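Local coordinates for protein glucosidase (Croceicoccus marinus, PDB 5Z3K) that probably hydrolyses O-glycosidic bonds as a beta-glucosidase of glycoside hydrolase family 39 in a deep-sea bacterium, at residues Val129-Val134 with Ala180-Arg185; Ser150-Gly155 with Pro188-Gly193; Asn280-Ala285 with Ser375-Pro380; Gly429-Gly434 with Ile478-Val483; Asp435-Val440 with Glu458-Ser463. All coordinates share one frame; numbering follows the deposited sequence.

Contact 1. Residues Val129-Val134 with Ala180-Arg185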
# COMPACT_ATOMS: atom_id res chain seq x y z
N VAL A 129 11.85 -5.98 -25.09
CA VAL A 129 12.64 -5.62 -23.91
C VAL A 129 11.82 -5.86 -22.65
O VAL A 129 12.35 -6.36 -21.65
CB VAL A 129 13.15 -4.17 -24.05
CG1 VAL A 129 13.63 -3.63 -22.72
CG2 VAL A 129 14.28 -4.13 -25.07
N VAL A 130 10.51 -5.58 -22.68
CA VAL A 130 9.67 -5.88 -21.52
C VAL A 130 9.65 -7.38 -21.26
O VAL A 130 9.73 -7.82 -20.10
CB VAL A 130 8.24 -5.34 -21.71
CG1 VAL A 130 7.31 -5.86 -20.59
CG2 VAL A 130 8.24 -3.82 -21.75
N GLU A 131 9.57 -8.18 -22.32
CA GLU A 131 9.47 -9.62 -22.14
C GLU A 131 10.73 -10.17 -21.47
O GLU A 131 10.64 -11.02 -20.57
CB GLU A 131 9.22 -10.31 -23.48
CG GLU A 131 9.19 -11.83 -23.42
CD GLU A 131 8.91 -12.47 -24.77
OE1 GLU A 131 8.63 -11.73 -25.74
OE2 GLU A 131 8.98 -13.72 -24.87
N ASN A 132 11.91 -9.70 -21.87
CA ASN A 132 13.13 -10.22 -21.27
C ASN A 132 13.39 -9.65 -19.88
O ASN A 132 14.09 -10.28 -19.09
CB ASN A 132 14.34 -9.95 -22.17
CG ASN A 132 14.36 -10.89 -23.37
OD1 ASN A 132 13.74 -11.95 -23.36
ND2 ASN A 132 15.07 -10.48 -24.43
N ILE A 133 12.86 -8.46 -19.57
CA ILE A 133 12.88 -8.02 -18.18
C ILE A 133 12.05 -8.98 -17.33
O ILE A 133 12.46 -9.38 -16.24
CB ILE A 133 12.36 -6.57 -18.07
CG1 ILE A 133 13.38 -5.61 -18.67
CG2 ILE A 133 12.03 -6.21 -16.61
CD1 ILE A 133 12.82 -4.27 -19.03
N VAL A 134 10.89 -9.39 -17.85
CA VAL A 134 10.05 -10.33 -17.12
C VAL A 134 10.75 -11.67 -16.99
O VAL A 134 10.75 -12.29 -15.93
CB VAL A 134 8.68 -10.46 -17.81
CG1 VAL A 134 7.83 -11.52 -17.12
CG2 VAL A 134 7.94 -9.12 -17.81
N ALA A 180 1.22 -6.44 -21.65
CA ALA A 180 0.39 -7.58 -21.24
C ALA A 180 0.72 -8.83 -22.06
O ALA A 180 0.83 -9.93 -21.51
CB ALA A 180 -1.09 -7.22 -21.37
N ARG A 181 0.85 -8.67 -23.38
CA ARG A 181 1.28 -9.78 -24.23
C ARG A 181 2.61 -10.36 -23.76
O ARG A 181 2.78 -11.58 -23.69
CB ARG A 181 1.39 -9.33 -25.69
CG ARG A 181 0.06 -9.35 -26.44
CD ARG A 181 0.27 -9.26 -27.95
NE ARG A 181 1.14 -8.14 -28.31
CZ ARG A 181 0.70 -6.91 -28.53
NH1 ARG A 181 -0.60 -6.63 -28.45
NH2 ARG A 181 1.56 -5.95 -28.84
N ALA A 182 3.58 -9.49 -23.45
CA ALA A 182 4.90 -9.97 -23.06
C ALA A 182 4.85 -10.71 -21.72
O ALA A 182 5.45 -11.78 -21.57
CB ALA A 182 5.89 -8.82 -23.00
N VAL A 183 4.13 -10.16 -20.74
CA VAL A 183 4.04 -10.80 -19.43
C VAL A 183 3.39 -12.18 -19.57
O VAL A 183 3.88 -13.18 -19.03
CB VAL A 183 3.27 -9.91 -18.45
CG1 VAL A 183 2.80 -10.71 -17.24
CG2 VAL A 183 4.11 -8.71 -18.03
N LYS A 184 2.27 -12.24 -20.30
CA LYS A 184 1.55 -13.50 -20.42
C LYS A 184 2.30 -14.52 -21.27
O LYS A 184 2.17 -15.73 -21.05
CB LYS A 184 0.16 -13.25 -21.01
CG LYS A 184 -0.75 -12.42 -20.10
CD LYS A 184 -1.01 -13.13 -18.79
CE LYS A 184 -2.14 -12.48 -18.02
NZ LYS A 184 -2.40 -13.20 -16.76
N ARG A 185 3.10 -14.05 -22.23
CA ARG A 185 3.93 -14.95 -23.01
C ARG A 185 4.97 -15.63 -22.12
O ARG A 185 5.29 -16.81 -22.32
CB ARG A 185 4.60 -14.18 -24.15
CG ARG A 185 5.54 -14.97 -25.03
CD ARG A 185 6.04 -14.10 -26.19
NE ARG A 185 4.94 -13.36 -26.82
CZ ARG A 185 4.91 -12.04 -27.00
NH1 ARG A 185 5.92 -11.27 -26.60
NH2 ARG A 185 3.86 -11.48 -27.59

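Contact 2. Residues Ser150-Gly155 with Pro188-Gly193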
# COMPACT_ATOMS: atom_id res chain seq x y z
N SER A 150 5.41 -11.41 -9.02
CA SER A 150 4.11 -12.00 -9.33
C SER A 150 3.17 -11.04 -10.04
O SER A 150 2.23 -11.50 -10.70
CB SER A 150 3.45 -12.49 -8.04
OG SER A 150 3.18 -11.40 -7.18
N HIS A 151 3.38 -9.74 -9.91
CA HIS A 151 2.47 -8.73 -10.41
C HIS A 151 3.24 -7.72 -11.25
O HIS A 151 4.29 -7.23 -10.82
CB HIS A 151 1.76 -8.03 -9.26
CG HIS A 151 0.68 -8.84 -8.62
ND1 HIS A 151 0.95 -9.99 -7.90
CD2 HIS A 151 -0.66 -8.68 -8.61
CE1 HIS A 151 -0.19 -10.50 -7.46
NE2 HIS A 151 -1.18 -9.73 -7.88
N TRP A 152 2.72 -7.41 -12.43
CA TRP A 152 3.35 -6.47 -13.36
C TRP A 152 2.35 -5.37 -13.68
O TRP A 152 1.28 -5.63 -14.24
CB TRP A 152 3.83 -7.21 -14.61
CG TRP A 152 4.94 -8.17 -14.30
CD1 TRP A 152 4.81 -9.45 -13.84
CD2 TRP A 152 6.34 -7.92 -14.37
NE1 TRP A 152 6.05 -10.02 -13.65
CE2 TRP A 152 7.01 -9.10 -13.96
CE3 TRP A 152 7.11 -6.81 -14.75
CZ2 TRP A 152 8.40 -9.20 -13.93
CZ3 TRP A 152 8.50 -6.92 -14.71
CH2 TRP A 152 9.12 -8.11 -14.30
N GLU A 153 2.71 -4.14 -13.31
CA GLU A 153 1.85 -2.99 -13.50
C GLU A 153 2.38 -2.13 -14.63
O GLU A 153 3.57 -1.79 -14.66
CB GLU A 153 1.76 -2.14 -12.22
CG GLU A 153 0.83 -0.91 -12.33
CD GLU A 153 0.81 -0.08 -11.06
OE1 GLU A 153 -0.25 0.49 -10.71
OE2 GLU A 153 1.87 -0.01 -10.39
N PHE A 154 1.50 -1.75 -15.55
CA PHE A 154 1.84 -0.78 -16.57
C PHE A 154 1.15 0.55 -16.27
O PHE A 154 -0.08 0.62 -16.27
CB PHE A 154 1.46 -1.23 -17.98
CG PHE A 154 1.84 -0.23 -19.03
CD1 PHE A 154 3.12 -0.23 -19.57
CD2 PHE A 154 0.95 0.76 -19.44
CE1 PHE A 154 3.50 0.72 -20.52
CE2 PHE A 154 1.32 1.71 -20.39
CZ PHE A 154 2.60 1.69 -20.92
N GLY A 155 1.95 1.59 -16.05
CA GLY A 155 1.40 2.92 -15.90
C GLY A 155 1.65 3.56 -14.55
O GLY A 155 1.81 2.88 -13.53
N PRO A 188 1.68 -17.46 -18.14
CA PRO A 188 0.27 -17.08 -18.00
C PRO A 188 -0.16 -16.87 -16.55
O PRO A 188 -1.16 -16.18 -16.32
CB PRO A 188 -0.48 -18.26 -18.63
CG PRO A 188 0.51 -18.90 -19.54
CD PRO A 188 1.86 -18.70 -18.92
N ALA A 189 0.55 -17.43 -15.58
CA ALA A 189 0.19 -17.28 -14.17
C ALA A 189 0.52 -15.90 -13.62
O ALA A 189 0.07 -15.56 -12.52
CB ALA A 189 0.89 -18.34 -13.33
N LEU A 190 1.31 -15.10 -14.34
CA LEU A 190 1.62 -13.76 -13.87
C LEU A 190 0.41 -12.86 -13.99
O LEU A 190 -0.41 -12.98 -14.91
CB LEU A 190 2.79 -13.18 -14.66
CG LEU A 190 4.11 -13.95 -14.56
CD1 LEU A 190 5.07 -13.47 -15.64
CD2 LEU A 190 4.73 -13.80 -13.16
N LYS A 191 0.28 -11.93 -13.05
CA LYS A 191 -0.80 -10.96 -13.07
C LYS A 191 -0.30 -9.68 -13.71
O LYS A 191 0.79 -9.20 -13.37
CB LYS A 191 -1.32 -10.69 -11.66
CG LYS A 191 -1.79 -11.93 -10.91
CD LYS A 191 -2.77 -12.74 -11.73
CE LYS A 191 -3.25 -13.96 -10.95
NZ LYS A 191 -3.77 -15.03 -11.85
N VAL A 192 -1.08 -9.14 -14.65
CA VAL A 192 -0.75 -7.88 -15.30
C VAL A 192 -1.95 -6.96 -15.16
O VAL A 192 -3.10 -7.40 -15.16
CB VAL A 192 -0.34 -8.08 -16.79
CG1 VAL A 192 -1.55 -8.51 -17.65
CG2 VAL A 192 0.35 -6.82 -17.35
N GLY A 193 -1.67 -5.67 -15.00
CA GLY A 193 -2.74 -4.71 -14.84
C GLY A 193 -2.22 -3.29 -14.90
O GLY A 193 -1.06 -3.04 -15.22
O HOH W 1 1.09 -14.37 -10.29

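Contact 3. Residues Asn280-Ala285 with Ser375-Pro380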
# COMPACT_ATOMS: atom_id res chain seq x y z
N ASN A 280 -1.07 11.31 11.88
CA ASN A 280 -0.90 10.51 10.67
C ASN A 280 -0.84 9.02 11.01
O ASN A 280 -1.45 8.20 10.33
CB ASN A 280 0.38 10.96 9.95
CG ASN A 280 0.47 10.45 8.51
OD1 ASN A 280 0.31 9.26 8.25
ND2 ASN A 280 0.73 11.36 7.57
N ALA A 281 -0.10 8.68 12.08
CA ALA A 281 -0.02 7.29 12.54
C ALA A 281 -1.41 6.73 12.85
O ALA A 281 -1.75 5.62 12.42
CB ALA A 281 0.86 7.23 13.79
N ALA A 282 -2.21 7.49 13.60
CA ALA A 282 -3.55 7.01 13.92
C ALA A 282 -4.40 6.90 12.65
O ALA A 282 -5.20 5.96 12.51
CB ALA A 282 -4.22 7.92 14.94
N PHE A 283 -4.23 7.84 11.73
CA PHE A 283 -4.96 7.78 10.46
C PHE A 283 -4.64 6.50 9.71
O PHE A 283 -5.54 5.80 9.23
CB PHE A 283 -4.63 9.00 9.59
CG PHE A 283 -5.29 8.98 8.22
CD1 PHE A 283 -4.74 8.24 7.17
CD2 PHE A 283 -6.46 9.70 7.99
CE1 PHE A 283 -5.36 8.23 5.91
CE2 PHE A 283 -7.07 9.70 6.74
CZ PHE A 283 -6.52 8.96 5.70
N LEU A 284 -3.34 6.19 9.55
CA LEU A 284 -3.00 5.07 8.69
C LEU A 284 -3.42 3.74 9.32
O LEU A 284 -3.81 2.82 8.60
CB LEU A 284 -1.51 5.10 8.32
CG LEU A 284 -0.46 4.63 9.31
CD1 LEU A 284 -0.15 3.16 9.04
CD2 LEU A 284 0.79 5.50 9.18
N ALA A 285 -3.40 3.65 10.65
CA ALA A 285 -3.92 2.44 11.29
C ALA A 285 -5.43 2.32 11.11
O ALA A 285 -5.94 1.24 10.79
CB ALA A 285 -3.53 2.42 12.77
N SER A 375 -7.02 1.78 16.91
CA SER A 375 -6.63 3.15 16.61
C SER A 375 -7.73 4.10 17.05
O SER A 375 -8.91 3.85 16.76
CB SER A 375 -6.33 3.36 15.12
OG SER A 375 -5.93 4.71 14.87
N ASN A 376 -7.34 5.16 17.73
CA ASN A 376 -8.25 6.23 18.14
C ASN A 376 -7.89 7.46 17.31
O ASN A 376 -6.97 8.21 17.66
CB ASN A 376 -8.13 6.49 19.65
CG ASN A 376 -9.25 7.35 20.18
OD1 ASN A 376 -10.20 7.67 19.46
ND2 ASN A 376 -9.16 7.73 21.45
N TYR A 377 -8.61 7.66 16.21
CA TYR A 377 -8.33 8.73 15.26
C TYR A 377 -9.53 9.67 15.17
O TYR A 377 -10.67 9.22 15.06
CB TYR A 377 -8.01 8.17 13.86
CG TYR A 377 -7.87 9.29 12.85
CD1 TYR A 377 -6.69 10.01 12.75
CD2 TYR A 377 -8.94 9.67 12.05
CE1 TYR A 377 -6.57 11.05 11.87
CE2 TYR A 377 -8.83 10.73 11.16
CZ TYR A 377 -7.64 11.41 11.08
OH TYR A 377 -7.51 12.46 10.19
N ALA A 378 -9.27 10.97 15.15
CA ALA A 378 -10.32 11.98 15.05
C ALA A 378 -10.13 12.80 13.78
O ALA A 378 -9.07 13.41 13.59
CB ALA A 378 -10.33 12.89 16.28
N ILE A 379 -11.14 12.80 12.92
CA ILE A 379 -11.14 13.75 11.80
C ILE A 379 -11.14 15.17 12.36
O ILE A 379 -11.97 15.48 13.23
CB ILE A 379 -12.37 13.53 10.90
CG1 ILE A 379 -12.33 12.16 10.22
CG2 ILE A 379 -12.48 14.64 9.86
CD1 ILE A 379 -13.68 11.72 9.67
N PRO A 380 -10.24 16.05 11.94
CA PRO A 380 -10.26 17.42 12.47
C PRO A 380 -11.54 18.15 12.08
O PRO A 380 -12.12 17.92 11.01
CB PRO A 380 -9.02 18.06 11.83
CG PRO A 380 -8.11 16.89 11.51
CD PRO A 380 -9.04 15.78 11.11

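Contact 4. Residues Gly429-Gly434 with Ile478-Val483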
# COMPACT_ATOMS: atom_id res chain seq x y z
N GLY A 429 -12.28 -13.36 25.37
CA GLY A 429 -12.71 -14.63 25.92
C GLY A 429 -12.32 -15.80 25.05
O GLY A 429 -11.94 -15.63 23.89
N HIS A 430 -12.40 -17.01 25.62
CA HIS A 430 -12.18 -18.26 24.90
C HIS A 430 -10.80 -18.31 24.24
O HIS A 430 -10.67 -18.68 23.07
CB HIS A 430 -13.28 -18.48 23.86
CG HIS A 430 -14.65 -18.49 24.44
ND1 HIS A 430 -15.13 -19.54 25.20
CD2 HIS A 430 -15.66 -17.58 24.39
CE1 HIS A 430 -16.36 -19.29 25.58
NE2 HIS A 430 -16.71 -18.10 25.11
N LEU A 431 -9.76 -17.96 24.99
CA LEU A 431 -8.41 -18.10 24.47
C LEU A 431 -8.23 -19.53 23.98
O LEU A 431 -8.61 -20.47 24.69
CB LEU A 431 -7.36 -17.75 25.52
CG LEU A 431 -7.28 -16.26 25.89
CD1 LEU A 431 -6.28 -16.01 27.02
CD2 LEU A 431 -6.92 -15.43 24.68
N PRO A 432 -7.71 -19.74 22.76
CA PRO A 432 -7.88 -21.05 22.11
C PRO A 432 -7.03 -22.15 22.70
O PRO A 432 -7.36 -23.33 22.51
CB PRO A 432 -7.51 -20.77 20.65
CG PRO A 432 -6.58 -19.59 20.71
CD PRO A 432 -7.03 -18.76 21.89
N TRP A 433 -5.95 -21.82 23.39
CA TRP A 433 -5.11 -22.81 24.04
C TRP A 433 -5.60 -23.15 25.45
O TRP A 433 -4.93 -23.91 26.16
CB TRP A 433 -3.66 -22.33 24.08
CG TRP A 433 -3.55 -20.98 24.70
CD1 TRP A 433 -3.56 -20.69 26.03
CD2 TRP A 433 -3.42 -19.73 24.01
NE1 TRP A 433 -3.44 -19.33 26.22
CE2 TRP A 433 -3.36 -18.72 25.00
CE3 TRP A 433 -3.36 -19.36 22.67
CZ2 TRP A 433 -3.25 -17.37 24.67
CZ3 TRP A 433 -3.23 -18.02 22.35
CH2 TRP A 433 -3.17 -17.04 23.35
N GLY A 434 -6.72 -22.59 25.87
CA GLY A 434 -7.33 -22.95 27.13
C GLY A 434 -7.03 -21.96 28.24
O GLY A 434 -6.72 -20.79 28.02
N ILE A 478 -2.44 -5.00 21.29
CA ILE A 478 -2.46 -5.92 22.42
C ILE A 478 -2.14 -7.29 21.87
O ILE A 478 -2.82 -7.77 20.96
CB ILE A 478 -3.83 -5.92 23.12
CG1 ILE A 478 -4.22 -4.51 23.56
CG2 ILE A 478 -3.82 -6.93 24.28
CD1 ILE A 478 -3.17 -3.81 24.41
N GLU A 479 -1.11 -7.92 22.42
CA GLU A 479 -0.68 -9.23 21.97
C GLU A 479 -0.82 -10.21 23.12
O GLU A 479 -0.23 -10.01 24.18
CB GLU A 479 0.77 -9.18 21.48
CG GLU A 479 1.15 -10.34 20.62
CD GLU A 479 2.40 -10.05 19.81
OE1 GLU A 479 2.28 -9.50 18.69
OE2 GLU A 479 3.49 -10.33 20.33
N ILE A 480 -1.60 -11.27 22.91
CA ILE A 480 -1.78 -12.33 23.90
C ILE A 480 -1.18 -13.62 23.36
O ILE A 480 -1.51 -14.04 22.24
CB ILE A 480 -3.27 -12.53 24.25
CG1 ILE A 480 -3.89 -11.19 24.63
CG2 ILE A 480 -3.42 -13.51 25.40
CD1 ILE A 480 -5.36 -11.22 24.64
N THR A 481 -0.31 -14.25 24.14
CA THR A 481 0.38 -15.45 23.68
C THR A 481 0.27 -16.57 24.69
O THR A 481 0.16 -16.34 25.90
CB THR A 481 1.85 -15.18 23.40
OG1 THR A 481 2.44 -14.59 24.57
CG2 THR A 481 1.98 -14.23 22.22
N ARG A 482 0.31 -17.80 24.18
CA ARG A 482 0.41 -18.96 25.06
C ARG A 482 1.80 -19.00 25.67
O ARG A 482 2.80 -18.76 24.98
CB ARG A 482 0.13 -20.25 24.29
CG ARG A 482 0.16 -21.50 25.15
CD ARG A 482 -0.14 -22.74 24.34
NE ARG A 482 0.79 -22.90 23.24
CZ ARG A 482 1.99 -23.48 23.35
NH1 ARG A 482 2.39 -23.96 24.52
NH2 ARG A 482 2.77 -23.58 22.28
N VAL A 483 1.87 -19.27 26.97
CA VAL A 483 3.15 -19.41 27.66
C VAL A 483 3.48 -20.89 27.73
O VAL A 483 2.72 -21.68 28.30
CB VAL A 483 3.12 -18.76 29.05
CG1 VAL A 483 4.29 -19.25 29.88
CG2 VAL A 483 3.17 -17.25 28.92

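Contact 5. Residues Asp435-Val440 with Glu458-Ser463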
# COMPACT_ATOMS: atom_id res chain seq x y z
N ASP A 435 -7.14 -22.46 29.47
CA ASP A 435 -7.09 -21.60 30.65
C ASP A 435 -5.73 -21.63 31.34
O ASP A 435 -5.62 -21.23 32.51
CB ASP A 435 -8.20 -21.99 31.63
CG ASP A 435 -8.03 -23.39 32.20
OD1 ASP A 435 -7.00 -24.05 31.94
OD2 ASP A 435 -8.95 -23.83 32.92
N GLY A 436 -4.69 -22.10 30.65
CA GLY A 436 -3.36 -22.15 31.21
C GLY A 436 -2.65 -20.81 31.19
O GLY A 436 -3.26 -19.76 30.96
N PRO A 437 -1.34 -20.82 31.43
CA PRO A 437 -0.58 -19.57 31.47
C PRO A 437 -0.56 -18.86 30.12
O PRO A 437 -0.45 -19.49 29.07
CB PRO A 437 0.83 -20.02 31.88
CG PRO A 437 0.63 -21.35 32.53
CD PRO A 437 -0.52 -21.98 31.82
N HIS A 438 -0.68 -17.53 30.17
CA HIS A 438 -0.60 -16.71 28.97
C HIS A 438 0.18 -15.44 29.28
O HIS A 438 0.37 -15.08 30.45
CB HIS A 438 -1.99 -16.36 28.43
CG HIS A 438 -2.89 -15.70 29.43
ND1 HIS A 438 -4.08 -16.26 29.85
CD2 HIS A 438 -2.80 -14.51 30.07
CE1 HIS A 438 -4.67 -15.46 30.71
NE2 HIS A 438 -3.91 -14.39 30.87
N ARG A 439 0.63 -14.77 28.22
CA ARG A 439 1.32 -13.49 28.33
C ARG A 439 0.52 -12.42 27.60
O ARG A 439 0.03 -12.65 26.49
CB ARG A 439 2.74 -13.56 27.75
CG ARG A 439 3.60 -12.36 28.13
CD ARG A 439 5.04 -12.44 27.62
NE ARG A 439 5.77 -11.24 28.04
CZ ARG A 439 6.84 -10.75 27.42
NH1 ARG A 439 7.33 -11.35 26.34
NH2 ARG A 439 7.43 -9.65 27.88
N VAL A 440 0.38 -11.25 28.23
CA VAL A 440 -0.26 -10.08 27.64
C VAL A 440 0.80 -9.00 27.47
O VAL A 440 1.38 -8.54 28.46
CB VAL A 440 -1.41 -9.56 28.51
CG1 VAL A 440 -2.15 -8.43 27.81
CG2 VAL A 440 -2.35 -10.70 28.92
N GLU A 458 2.03 -11.84 32.95
CA GLU A 458 1.58 -13.19 32.71
C GLU A 458 0.44 -13.51 33.66
O GLU A 458 0.38 -13.01 34.79
CB GLU A 458 2.72 -14.20 32.88
CG GLU A 458 3.94 -13.89 32.00
CD GLU A 458 4.80 -15.12 31.73
OE1 GLU A 458 4.59 -16.16 32.40
OE2 GLU A 458 5.68 -15.05 30.84
N GLY A 459 -0.48 -14.34 33.19
CA GLY A 459 -1.64 -14.70 33.97
C GLY A 459 -2.16 -16.04 33.51
O GLY A 459 -1.55 -16.71 32.68
N ARG A 460 -3.30 -16.42 34.07
CA ARG A 460 -3.95 -17.68 33.75
C ARG A 460 -5.42 -17.42 33.47
O ARG A 460 -5.93 -16.33 33.69
CB ARG A 460 -3.79 -18.71 34.88
CG ARG A 460 -2.35 -19.15 35.16
CD ARG A 460 -2.30 -20.28 36.20
NE ARG A 460 -2.39 -21.61 35.59
CZ ARG A 460 -3.53 -22.26 35.38
NH1 ARG A 460 -4.69 -21.71 35.72
NH2 ARG A 460 -3.52 -23.46 34.81
N GLY A 461 -6.10 -18.45 32.98
CA GLY A 461 -7.50 -18.33 32.65
C GLY A 461 -7.70 -18.19 31.15
O GLY A 461 -6.81 -17.76 30.41
N SER A 462 -8.88 -18.58 30.69
CA SER A 462 -9.18 -18.49 29.27
C SER A 462 -9.73 -17.12 28.87
O SER A 462 -9.96 -16.88 27.68
CB SER A 462 -10.17 -19.58 28.87
OG SER A 462 -11.37 -19.44 29.59
N SER A 463 -9.93 -16.22 29.83
CA SER A 463 -10.36 -14.86 29.54
C SER A 463 -9.34 -13.89 30.09
O SER A 463 -8.68 -14.16 31.10
CB SER A 463 -11.73 -14.55 30.15
OG SER A 463 -12.77 -15.19 29.43
O HOH W 2 -4.56 -18.87 28.90

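Contact 1. Residues Val129-Val134 with Ala180-Arg185
E131 and R185 meet at the outer edge of two packed helices, their side chains crossing at about a right angle. E131 reaches out fully extended, with CG anti to the backbone N (chi1 177°), while the R185 chain bends at chi3 to bring its NE round. The resulting salt bridge joins R185 NH1 to E131 OE1 at 2.9 Å. The oxygen lies close to the guanidinium plane, yet the nitrogen comes to it from above the carboxylate plane, 57° out of it, and the two planes are well inclined to each other. The acid also lies against the arginine's methylenes, E131 OE2 being 3.2 Å from R185 CD. Second partners fix both ends: R135 bonds E131 OE2 and E127 bonds R185 NH2, so the charges form a small network in which long, flexible residues suit the partly exposed edge.

Further in, size matters more than charge. A182 is small enough for its CB to sit 3.7 Å from E131 CB, and V130 CG1 rests against the same methyl at 4.1 Å. One turn on, V134 and V183 cross at about a right angle, touching through V134 CG2 and V183 CG2 at 3.9 Å; both branched valines also reach W152 and L190. With axes 8.4 Å apart and inclined at 35°, the segments belong to helices 123-138 and 169-186, adjacent members of the outer helical layer of a (β/α)8, or TIM, barrel.

Contact 2. Residues Ser150-Gly155 with Pro188-Gly193
S150, just before strand 151-154, meets K191 where a pair of parallel strands begins; helix 169-186 joins the two in a β-α-β crossover of the (β/α)8 barrel. The O of S150 accepts the backbone N of K191 at 3.1 Å, and also a water that bridges to A189 O. Its hydroxyl OG lies at the edge of the H151 ring, 2.7 Å from H151 ND1, a hydrogen bond that probably helps to fix the ring's rotation. That ring runs side by side with the K191 chain: K191 CB sits over one face, 3.9 Å from the centroid, in a CH-π contact. A lysine suits the place because its methylenes cover the imidazole while its amine leads away.

W152 turns to the other face of the sheet. Its N bonds to K191 O and its own O receives G193 N, so W152 is held by the facing strand through both its N and its O. The indole, with CG anti to the carbonyl carbon (chi1 -66°), lies alongside L190, whose CD2 meets the ring edge 4.0 Å from W152 NE1; V183 and V134 of the helices touch it too. V192, on the indole's side of the sheet, brings CG2 to 3.5 Å from W152 O.

E153 points to the barrel interior on the H151 side. Its buried carboxylate is satisfied by R55, T108, S225 and S263, and its neighbour across the strands, G193, adds no side chain there. The register closes where F154 N bonds to G193 O, a nearly straight bond of 2.9 Å with an N-H...O angle of 170°.

Contact 3. Residues Asn280-Ala285 with Ser375-Pro380
At the junction between the (β/α)8 barrel and the neighbouring β-sheet domain, A282 and F283 of the barrel helix 277-291 face S375 at the end of strand 369-376 and Y377 just after it. A282 is small enough to let the strand come close, and its carbonyl is the polar meeting point: S375 OG, anti to its backbone N (chi1 -179°), donates to A282 O at 2.8 Å. The hydroxyl approaches from the side of the C=O, at an angle of 115° and tilted a little from the carbonyl plane. This gives a buried serine a partner on the helix backbone. Beside it the methyl A285 CB packs on S375 CB at 3.8 Å.

F283 and Y377 lie side by side and point the same way, but their rings are turned almost perpendicular, at 82°, in a T-shaped stack with the edge of F283 directed toward the face of Y377. The tyrosine suits this place because its ring fills the apolar layer while its OH donates a hydrogen bond to R234 O beyond it. The ring also leans on the helix itself, with Y377 CE1 3.6 Å from F283 CB. The edge atom F283 CD2 stands 3.7 Å from Y377 CZ.

Contact 4. Residues Gly429-Gly434 with Ile478-Val483
W433 lays its indole against R482, and the closest part of the arginine is its aliphatic stem. R482 CB sits over the five-membered ring, 3.7 Å from its centroid and 15° off the normal, a CH-π contact, while R482 CD touches W433 CB at 3.6 Å. The guanidinium plane stands at 70° to the indole, and its NE is held in a salt bridge by D368; arginine thus gives methylenes to the ring and charge to a partner beyond it. At the rim of the six-membered ring, W433 CH2 approaches I480 O at 3.6 Å, and W433 CZ2 lies 3.9 Å from I480 CG2, which is in the ring plane. The same methyl meets L431 CD2 at 4.1 Å, the leucine and isoleucine crossing at about a right angle.

The opposite indole face rests on its own turn, with P432 CD 3.7 Å above the plane and L431 CB nearby. W433 takes the crowded position, CG between the backbone N and the carbonyl carbon (chi1 54°), and the ring beyond CG lies between this turn and R482. An alanine here would probably leave R482 CB without its aromatic face and open a gap beside I480 CG2. A type I β turn holds these groups, closed by G434 N bonding to L431 O; P432 suits its second position, and G434 a backbone bend that would crowd a side chain.

Outward, L431 also touches H438 of strand 438-446, and W433 meets I370 of strand 369-376. The turn therefore packs against one side of strand 474-482, which runs between those two strands in the sheet.

Contact 5. Residues Asp435-Val440 with Glu458-Ser463
The carbonyl oxygen of G459 is met by two groups of the facing chain: H438 N donates to it at 2.8 Å, and P437 CA lies 3.3 Å away in a CA-H...O contact. G459 N returns a bond to H438 O, so H438 and G459 form an antiparallel hydrogen-bonded pair. The first torsion of H438 puts CG between the backbone N and the carbonyl carbon (chi1 55°), and the ring beyond it lies with its centre over G459 O, which is 3.5 Å from the ring plane; G459 presents bare backbone to the imidazole.

At the ring's edge, H438 CE1 approaches G461 O in plane at 3.2 Å, and a water hydrogen-bonds H438 ND1 at 2.8 Å while lying close to G436 O and G461 O. An alanine in place of the histidine would probably leave this water without its ring partner and uncover G459.

Further along, G461 N bonds to D435 O at 2.9 Å. G436 CA lies over one face of the R460 guanidinium, 3.8 Å from R460 NH2, and the charge of D435 is near but beyond a salt bridge. On the other face of the strands R439 CG and E458 CG touch at 4.2 Å; R439 NH2 bonds S456 OG, and the opposite charges stay short of a salt bridge. This is the open end of a β hairpin, strands 438-446 and 452-459, at the edge of the β-sheet domain.

How the contacts relate
Contacts 1 and 2 belong to one barrel region and touch: helix side chains of contact 1 rest on the outward residues of contact 2, so outer helix packing and the parallel sheet share an apolar layer. Contact 3 is fully buried, about 33 Å from contact 2 between centres, and ties a barrel helix to the other domain by one hydroxyl bond and an aromatic pair. Contacts 4 and 5 lie at that domain's far end, their centres about 7 Å apart, joined by a probable backbone hydrogen bond from R439 N to T481 O. Contact 4 is partly buried and relies on CH-π and apolar touches, whereas surface contact 5 depends on backbone bonds, glycines and water.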